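Local coordinates for uncharacterized protein MG376 homolog (Mycoplasma pneumoniae, PDB 2HQL), which binds single-stranded DNA through a small OB-fold domain, two copies of which pack together in the deposited assembly, at the interface of chains A and B. Residues are numbered along the deposited sequence; one frame, centred on the assembly and turned at random. Chains: chain A/B, Hypothetical protein MG376 homolog.

The interface of chains A and B. Residues chain A 12-14, 71-72, 103, 105; chain B 8.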
loop_
_atom_site.group_PDB
_atom_site.type_symbol
_atom_site.label_atom_id
_atom_site.label_comp_id
_atom_site.label_asym_id
_atom_site.label_seq_id
_atom_site.Cartn_x
_atom_site.Cartn_y
_atom_site.Cartn_z
ATOM N N PHE A 12 5.484 5.422 -2.012
ATOM C CA PHE A 12 5.554 6.698 -2.721
ATOM C C PHE A 12 4.345 6.686 -3.646
ATOM O O PHE A 12 4.173 5.769 -4.455
ATOM C CB PHE A 12 6.844 6.795 -3.526
ATOM C CG PHE A 12 8.066 6.812 -2.675
ATOM C CD1 PHE A 12 8.683 8.015 -2.355
ATOM C CD2 PHE A 12 8.588 5.627 -2.164
ATOM C CE1 PHE A 12 9.795 8.041 -1.538
ATOM C CE2 PHE A 12 9.707 5.640 -1.338
ATOM C CZ PHE A 12 10.314 6.852 -1.026
ATOM N N LEU A 13 3.502 7.700 -3.536
ATOM C CA LEU A 13 2.295 7.709 -4.335
ATOM C C LEU A 13 1.808 9.109 -4.630
ATOM O O LEU A 13 2.100 10.040 -3.891
ATOM C CB LEU A 13 1.212 6.947 -3.576
ATOM C CG LEU A 13 -0.120 6.567 -4.208
ATOM C CD1 LEU A 13 0.082 5.513 -5.295
ATOM C CD2 LEU A 13 -1.014 6.032 -3.100
ATOM N N GLU A 14 1.041 9.240 -5.707
ATOM C CA GLU A 14 0.481 10.518 -6.127
ATOM C C GLU A 14 -0.914 10.335 -6.712
ATOM O O GLU A 14 -1.189 9.353 -7.389
ATOM C CB GLU A 14 1.374 11.166 -7.186
ATOM C CG GLU A 14 0.614 12.161 -8.046
ATOM C CD GLU A 14 1.412 12.683 -9.215
ATOM O OE1 GLU A 14 2.322 11.971 -9.697
ATOM O OE2 GLU A 14 1.109 13.807 -9.665
ATOM N N SER A 71 1.566 14.407 -3.985
ATOM C CA SER A 71 2.497 13.280 -4.051
ATOM C C SER A 71 3.083 13.166 -2.667
ATOM O O SER A 71 3.349 14.182 -2.040
ATOM C CB SER A 71 3.636 13.552 -5.043
ATOM O OG SER A 71 3.142 13.818 -6.345
ATOM N N ILE A 72 3.293 11.947 -2.182
ATOM C CA ILE A 72 3.864 11.775 -0.848
ATOM C C ILE A 72 4.812 10.590 -0.733
ATOM O O ILE A 72 5.045 9.845 -1.687
ATOM C CB ILE A 72 2.766 11.537 0.244
ATOM C CG1 ILE A 72 2.013 10.232 -0.058
ATOM C CG2 ILE A 72 1.800 12.724 0.328
ATOM C CD1 ILE A 72 1.265 9.667 1.132
ATOM N N ILE A 103 9.578 13.479 -8.608
ATOM C CA ILE A 103 10.218 12.597 -7.653
ATOM C C ILE A 103 11.077 11.624 -8.442
ATOM O O ILE A 103 11.305 11.843 -9.631
ATOM C CB ILE A 103 9.164 11.913 -6.783
ATOM C CG1 ILE A 103 8.287 12.999 -6.155
ATOM C CG2 ILE A 103 9.807 11.179 -5.628
ATOM C CD1 ILE A 103 6.966 12.519 -5.655
ATOM N N ILE A 105 12.600 7.470 -7.503
ATOM C CA ILE A 105 13.004 6.452 -6.542
ATOM C C ILE A 105 14.010 5.419 -7.059
ATOM O O ILE A 105 14.176 5.224 -8.274
ATOM C CB ILE A 105 11.736 5.727 -5.997
ATOM C CG1 ILE A 105 10.586 6.738 -5.859
ATOM C CG2 ILE A 105 12.018 5.130 -4.634
ATOM C CD1 ILE A 105 10.907 7.980 -5.019
ATOM N N LEU B 8 3.245 8.313 -9.959
ATOM C CA LEU B 8 4.081 7.767 -8.889
ATOM C C LEU B 8 3.340 6.709 -8.088
ATOM O O LEU B 8 2.221 6.928 -7.631
ATOM C CB LEU B 8 4.555 8.898 -7.960
ATOM C CG LEU B 8 5.615 8.568 -6.904
ATOM C CD1 LEU B 8 6.951 8.306 -7.581
ATOM C CD2 LEU B 8 5.738 9.704 -5.921
#
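B:Leu8, near the amino terminus of its chain, lies between strand 9-22 of chain A and the carboxy-terminal tail that carries A:Ile103 and A:Ile105. Both subunits are OB-fold proteins of the DUF3217 family, and this patch hides 155 Å² of surface, mostly that of B:Leu8. The structure alone does not establish that the pairing persists in solution.

Apolar packing dominates. In B:Leu8, CG stands anti to the backbone N (chi1 -171°), which carries the side chain in toward A:Phe12; the second torsion (chi2 70°) then sets the CD2 methyl between the strand and A:Ile103. That methyl lies 3.9 Å from A:Phe12 CB, and the branch point CG is 4.0 Å from the same residue's carbonyl carbon C. A:Phe12 therefore meets the leucine with its CB and backbone; its ring is turned toward the tail of its own chain, where A:Ile105 CD1 sits 3.5 Å above one face, displaced toward the rim. From the tail side, A:Ile103 crosses B:Leu8 at about a right angle and points its CD1 at the CD2 methyl, although the modelled separation is too short to be reliable. A:Ile105 is more distant, its CG1 4.3 Å from B:Leu8 CD1. A:Glu14 also crosses the leucine nearly perpendicularly, bringing CB to 4.0 Å from B:Leu8 CB. The A:Leu13 CD1 methyl packs against the carbonyl oxygen O of B:Leu8, at 3.5 Å.

Polar contact is slight. The backbone N of A:Glu14 gives a weak hydrogen bond to B:Leu8 O at 3.2 Å, bent to 133° at the hydrogen. The extended A:Glu14 side chain carries its carboxylate OE1 to 3.8 Å from the backbone N of B:Leu8, too long for a hydrogen bond, so that any attraction would be electrostatic and weak.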